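2-aminomuconic 6-semialdehyde dehydrogenase (Pseudomonas sp., PDB 7BZV) catalyses the NAD+-dependent oxidation of 2-aminomuconic 6-semialdehyde to 2-aminomuconate in the meta-cleavage pathway of 2-aminophenol catabolism, working as a tetramer. Local coordinates at residues A114-T119 with D450-F455; D67-I72 with A167-N172. One frame throughout, in Å; residues are numbered along the deposited sequence.

Contact 1: A114-T119 with D450-F455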
loop_
_atom_site.group_PDB
_atom_site.type_symbol
_atom_site.label_atom_id
_atom_site.label_comp_id
_atom_site.label_asym_id
_atom_site.label_seq_id
_atom_site.Cartn_x
_atom_site.Cartn_y
_atom_site.Cartn_z
ATOM N N ALA B 114 -0.254 -15.394 -10.335
ATOM C CA ALA B 114 0.382 -14.721 -11.459
ATOM C C ALA B 114 0.060 -13.217 -11.460
ATOM O O ALA B 114 0.952 -12.381 -11.662
ATOM C CB ALA B 114 -0.055 -15.383 -12.762
ATOM N N ASP B 115 -1.216 -12.863 -11.244
ATOM C CA ASP B 115 -1.633 -11.464 -11.180
ATOM C C ASP B 115 -0.951 -10.737 -10.027
ATOM O O ASP B 115 -0.445 -9.620 -10.197
ATOM C CB ASP B 115 -3.167 -11.357 -11.012
ATOM C CG ASP B 115 -3.949 -11.830 -12.217
ATOM O OD1 ASP B 115 -3.404 -11.972 -13.334
ATOM O OD2 ASP B 115 -5.143 -12.116 -12.043
ATOM N N ILE B 116 -0.935 -11.349 -8.839
ATOM C CA ILE B 116 -0.302 -10.716 -7.674
ATOM C C ILE B 116 1.174 -10.465 -7.918
ATOM O O ILE B 116 1.711 -9.400 -7.603
ATOM C CB ILE B 116 -0.493 -11.588 -6.427
ATOM C CG1 ILE B 116 -1.964 -11.449 -6.044
ATOM C CG2 ILE B 116 0.414 -11.134 -5.270
ATOM C CD1 ILE B 116 -2.544 -12.598 -5.351
ATOM N N LEU B 117 1.855 -11.440 -8.508
ATOM C CA LEU B 117 3.274 -11.259 -8.818
ATOM C C LEU B 117 3.462 -10.163 -9.842
ATOM O O LEU B 117 4.368 -9.333 -9.716
ATOM C CB LEU B 117 3.867 -12.570 -9.336
ATOM C CG LEU B 117 5.356 -12.574 -9.717
ATOM C CD1 LEU B 117 6.241 -12.174 -8.547
ATOM C CD2 LEU B 117 5.737 -13.983 -10.291
ATOM N N ALA B 118 2.588 -10.117 -10.846
ATOM C CA ALA B 118 2.769 -9.135 -11.908
ATOM C C ALA B 118 2.734 -7.711 -11.375
ATOM O O ALA B 118 3.468 -6.850 -11.870
ATOM C CB ALA B 118 1.700 -9.316 -12.995
ATOM N N THR B 119 1.925 -7.439 -10.345
ATOM C CA THR B 119 1.803 -6.074 -9.867
ATOM C C THR B 119 2.501 -5.826 -8.533
ATOM O O THR B 119 2.408 -4.721 -8.010
ATOM C CB THR B 119 0.329 -5.677 -9.767
ATOM O OG1 THR B 119 -0.335 -6.547 -8.846
ATOM C CG2 THR B 119 -0.374 -5.786 -11.110
ATOM N N ASP B 450 -11.255 -15.145 -1.182
ATOM C CA ASP B 450 -10.597 -14.116 -1.989
ATOM C C ASP B 450 -9.086 -14.315 -1.869
ATOM O O ASP B 450 -8.479 -14.020 -0.833
ATOM C CB ASP B 450 -11.020 -12.715 -1.551
ATOM C CG ASP B 450 -10.435 -11.592 -2.464
ATOM O OD1 ASP B 450 -9.380 -11.756 -3.110
ATOM O OD2 ASP B 450 -11.032 -10.513 -2.547
ATOM N N LEU B 451 -8.470 -14.786 -2.930
ATOM C CA LEU B 451 -7.076 -15.240 -2.835
ATOM C C LEU B 451 -6.085 -14.103 -2.638
ATOM O O LEU B 451 -4.864 -14.376 -2.530
ATOM C CB LEU B 451 -6.702 -16.038 -4.087
ATOM C CG LEU B 451 -7.452 -17.363 -4.264
ATOM C CD1 LEU B 451 -6.671 -18.263 -5.229
ATOM C CD2 LEU B 451 -7.715 -18.111 -2.964
ATOM N N ARG B 452 -6.572 -12.849 -2.637
ATOM C CA ARG B 452 -5.729 -11.677 -2.376
ATOM C C ARG B 452 -5.700 -11.288 -0.906
ATOM O O ARG B 452 -4.951 -10.370 -0.534
ATOM C CB ARG B 452 -6.210 -10.452 -3.193
ATOM C CG ARG B 452 -6.367 -10.803 -4.689
ATOM C CD ARG B 452 -7.215 -9.811 -5.489
ATOM N NE ARG B 452 -8.589 -9.707 -4.997
ATOM C CZ ARG B 452 -9.500 -8.886 -5.520
ATOM N NH1 ARG B 452 -9.184 -8.121 -6.562
ATOM N NH2 ARG B 452 -10.716 -8.814 -4.990
ATOM N N THR B 453 -6.516 -11.935 -0.076
ATOM C CA THR B 453 -6.730 -11.514 1.290
ATOM C C THR B 453 -6.009 -12.447 2.245
ATOM O O THR B 453 -5.756 -13.608 1.905
ATOM C CB THR B 453 -8.220 -11.526 1.624
ATOM O OG1 THR B 453 -8.634 -12.903 1.731
ATOM C CG2 THR B 453 -9.097 -10.740 0.535
ATOM N N PRO B 454 -5.729 -11.996 3.478
ATOM C CA PRO B 454 -4.952 -12.818 4.425
ATOM C C PRO B 454 -5.804 -13.949 4.975
ATOM O O PRO B 454 -6.951 -13.732 5.369
ATOM C CB PRO B 454 -4.551 -11.828 5.534
ATOM C CG PRO B 454 -5.602 -10.698 5.467
ATOM C CD PRO B 454 -5.981 -10.625 3.985
ATOM N N PHE B 455 -5.238 -15.151 4.987
ATOM C CA PHE B 455 -5.938 -16.364 5.378
ATOM C C PHE B 455 -5.016 -17.229 6.202
ATOM O O PHE B 455 -3.841 -17.379 5.866
ATOM C CB PHE B 455 -6.377 -17.139 4.171
ATOM C CG PHE B 455 -6.909 -18.519 4.451
ATOM C CD1 PHE B 455 -6.070 -19.643 4.466
ATOM C CD2 PHE B 455 -8.259 -18.693 4.642
ATOM C CE1 PHE B 455 -6.606 -20.929 4.634
ATOM C CE2 PHE B 455 -8.803 -19.970 4.838
ATOM C CZ PHE B 455 -7.991 -21.092 4.807
#
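Ile116 reaches from the last turns of helix 95-119 to the loop 450-455 with the end of one branch: its CD1 lies 4.1 Å from Leu451 O and 4.3 Å from Arg452 CG, so the methyl rests on a backbone carbonyl and on the aliphatic part of the Arg452 side chain. CG1 stands anti to the carbonyl carbon (chi1 -73°), which extends this branch toward the loop. Met469 and Leu472 of helix 468-474 also touch Ile116, while Leu451 rests on Asn109 and Asn112 of helix 95-119.

The bonds that hold the turn converge on Asp450. Arg452 meets the carboxylate of Asp450 side-on, NE to Asp450 OD1 at 2.9 Å through the syn lone pair and NH2 to Asp450 OD2 at 3.0 Å, with both oxygens close to the guanidinium plane. Asp450 OD1 also accepts Arg452 N at 3.1 Å, on its anti side and tilted 29° from the carboxylate plane, closing an Asx turn. Asp450 O is gripped twice, by Thr453 N at 3.0 Å and by Thr453 OG1 at 2.8 Å. Held in this way, the guanidinium is directed at other chains: NH2 also bonds Arg126 O of the third subunit, and NH1 bonds Ala118 O of the second. An Asx turn superposed on a type I beta turn from Asp450 to Thr453 is thus placed where three subunits of the aldehyde dehydrogenase tetramer meet.

Contact 2: D67-I72 with A167-N172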
loop_
_atom_site.group_PDB
_atom_site.type_symbol
_atom_site.label_atom_id
_atom_site.label_comp_id
_atom_site.label_asym_id
_atom_site.label_seq_id
_atom_site.Cartn_x
_atom_site.Cartn_y
_atom_site.Cartn_z
ATOM N N ASP B 67 4.342 -15.576 -16.577
ATOM C CA ASP B 67 3.977 -16.355 -17.757
ATOM C C ASP B 67 4.001 -17.859 -17.469
ATOM O O ASP B 67 3.116 -18.594 -17.912
ATOM C CB ASP B 67 4.925 -16.028 -18.917
ATOM C CG ASP B 67 4.708 -14.629 -19.492
ATOM O OD1 ASP B 67 3.720 -13.975 -19.111
ATOM O OD2 ASP B 67 5.536 -14.169 -20.313
ATOM N N TRP B 68 5.026 -18.347 -16.764
ATOM C CA TRP B 68 5.065 -19.771 -16.428
ATOM C C TRP B 68 3.819 -20.171 -15.655
ATOM O O TRP B 68 3.194 -21.194 -15.942
ATOM C CB TRP B 68 6.310 -20.091 -15.591
ATOM C CG TRP B 68 7.601 -20.285 -16.328
ATOM C CD1 TRP B 68 8.746 -19.547 -16.183
ATOM C CD2 TRP B 68 7.896 -21.298 -17.280
ATOM N NE1 TRP B 68 9.727 -20.023 -17.018
ATOM C CE2 TRP B 68 9.238 -21.111 -17.690
ATOM C CE3 TRP B 68 7.157 -22.347 -17.831
ATOM C CZ2 TRP B 68 9.856 -21.934 -18.618
ATOM C CZ3 TRP B 68 7.771 -23.162 -18.750
ATOM C CH2 TRP B 68 9.101 -22.943 -19.147
ATOM N N LEU B 69 3.439 -19.355 -14.654
ATOM C CA LEU B 69 2.283 -19.688 -13.825
ATOM C C LEU B 69 1.029 -19.775 -14.683
ATOM O O LEU B 69 0.166 -20.629 -14.458
ATOM C CB LEU B 69 2.078 -18.641 -12.716
ATOM C CG LEU B 69 3.171 -18.594 -11.649
ATOM C CD1 LEU B 69 2.954 -17.336 -10.787
ATOM C CD2 LEU B 69 3.147 -19.805 -10.808
ATOM N N ARG B 70 0.908 -18.879 -15.663
ATOM C CA ARG B 70 -0.244 -18.909 -16.558
ATOM C C ARG B 70 -0.173 -20.092 -17.525
ATOM O O ARG B 70 -1.200 -20.692 -17.850
ATOM C CB ARG B 70 -0.336 -17.571 -17.296
ATOM C CG ARG B 70 -0.833 -16.457 -16.403
ATOM C CD ARG B 70 -0.677 -15.038 -17.030
ATOM N NE ARG B 70 -1.168 -13.997 -16.129
ATOM C CZ ARG B 70 -0.925 -12.693 -16.277
ATOM N NH1 ARG B 70 -0.200 -12.242 -17.304
ATOM N NH2 ARG B 70 -1.409 -11.844 -15.403
ATOM N N ARG B 71 1.028 -20.448 -18.001
ATOM C CA ARG B 71 1.144 -21.620 -18.871
ATOM C C ARG B 71 0.779 -22.885 -18.114
ATOM O O ARG B 71 0.124 -23.779 -18.664
ATOM C CB ARG B 71 2.556 -21.718 -19.441
ATOM C CG ARG B 71 2.990 -20.440 -20.128
ATOM C CD ARG B 71 3.610 -20.717 -21.467
ATOM N NE ARG B 71 5.001 -21.138 -21.351
ATOM C CZ ARG B 71 5.449 -22.349 -21.661
ATOM N NH1 ARG B 71 4.607 -23.277 -22.109
ATOM N NH2 ARG B 71 6.741 -22.627 -21.531
ATOM N N ILE B 72 1.175 -22.967 -16.841
ATOM C CA ILE B 72 0.757 -24.082 -15.998
ATOM C C ILE B 72 -0.761 -24.136 -15.886
ATOM O O ILE B 72 -1.380 -25.194 -16.060
ATOM C CB ILE B 72 1.407 -23.992 -14.606
ATOM C CG1 ILE B 72 2.891 -24.331 -14.699
ATOM C CG2 ILE B 72 0.649 -24.901 -13.625
ATOM C CD1 ILE B 72 3.742 -23.870 -13.479
ATOM N N ALA B 167 4.853 -20.357 -4.095
ATOM C CA ALA B 167 6.253 -20.772 -3.937
ATOM C C ALA B 167 7.015 -20.614 -5.250
ATOM O O ALA B 167 8.121 -20.052 -5.279
ATOM C CB ALA B 167 6.322 -22.210 -3.434
ATOM N N LEU B 168 6.403 -21.047 -6.360
ATOM C CA LEU B 168 7.020 -20.878 -7.676
ATOM C C LEU B 168 7.012 -19.412 -8.108
ATOM O O LEU B 168 7.935 -18.947 -8.780
ATOM C CB LEU B 168 6.290 -21.719 -8.726
ATOM C CG LEU B 168 6.306 -23.245 -8.604
ATOM C CD1 LEU B 168 5.624 -23.959 -9.747
ATOM C CD2 LEU B 168 7.770 -23.706 -8.493
ATOM N N ALA B 169 5.961 -18.665 -7.760
ATOM C CA ALA B 169 5.949 -17.232 -8.075
ATOM C C ALA B 169 7.185 -16.527 -7.531
ATOM O O ALA B 169 7.709 -15.592 -8.156
ATOM C CB ALA B 169 4.692 -16.588 -7.478
ATOM N N CYS B 170 7.599 -16.909 -6.326
ATOM C CA CYS B 170 8.739 -16.327 -5.617
ATOM C C CYS B 170 10.068 -16.922 -6.072
ATOM O O CYS B 170 11.131 -16.544 -5.552
ATOM C CB CYS B 170 8.543 -16.533 -4.125
ATOM S SG CYS B 170 7.252 -15.481 -3.461
ATOM N N GLY B 171 10.031 -17.817 -7.051
ATOM C CA GLY B 171 11.252 -18.345 -7.658
ATOM C C GLY B 171 11.854 -19.506 -6.915
ATOM O O GLY B 171 13.018 -19.858 -7.173
ATOM N N ASN B 172 11.124 -20.090 -5.974
ATOM C CA ASN B 172 11.619 -21.285 -5.303
ATOM C C ASN B 172 11.513 -22.504 -6.217
ATOM O O ASN B 172 10.760 -22.523 -7.198
ATOM C CB ASN B 172 10.820 -21.581 -4.036
ATOM C CG ASN B 172 10.847 -20.435 -3.039
ATOM O OD1 ASN B 172 11.850 -20.192 -2.340
ATOM N ND2 ASN B 172 9.737 -19.739 -2.946
#
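Leu168 and Ala169, at the C-terminal end of helix 156-169, pack on Leu69 and Ile72 of helix 62-78, a purely apolar helix-helix contact in the aldehyde dehydrogenase fold, closed on the 167-172 side by a Schellman motif. Leu168 offers two places. Leu168 CB lies 4.2 Å from Leu69 CD2, and further out Leu168 CD1 meets Ile72 CD1 at 4.2 Å, where the two side chains cross at about a right angle. Met193 of helix 184-196 touches both Leu168 and Ile72.

Ala169 makes the tightest approach: its CB is 3.8 Å from Leu69 CD1, so the two methyls of Leu69 are divided between neighbouring residues of the other helix. With CG anti to the carbonyl carbon (chi1 -67°), Leu69 carries this fork toward helix 156-169. Gly171 then leaves the helix with positive phi, its N bonded to Leu168 O at 2.9 Å. Asn172, whose side-chain ND2 also donates to Tyr475 O and whose OD1 accepts from Gly145 N, completes the turn by doubling back on Ala167 O: its backbone N is 3.1 Å from that oxygen, and its side-chain ND2 reaches the same atom at 2.9 Å, tilted 17° from the carbonyl plane.

Contact 2 is the core contact, with every touching residue buried and only carbon atoms meeting; contact 1 is smaller, partly buried and close to the subunit boundaries. They share no secondary-structure element, yet their helices 62-78, 95-119 and 156-169 pack together: Ala114 CA lies 3.7 Å from Leu69 CD1, and Leu117 also rests on Ala169. At the boundary with the second subunit, Asp115 OD1 bonds Arg70 NH2 at 2.9 Å in a salt bridge joining the two contacts, and the same pairing also forms with the second subunit. In contact 1 polar bonds shape the turn and continue into other chains, whereas those of 167-172 finish a helix inside its own chain.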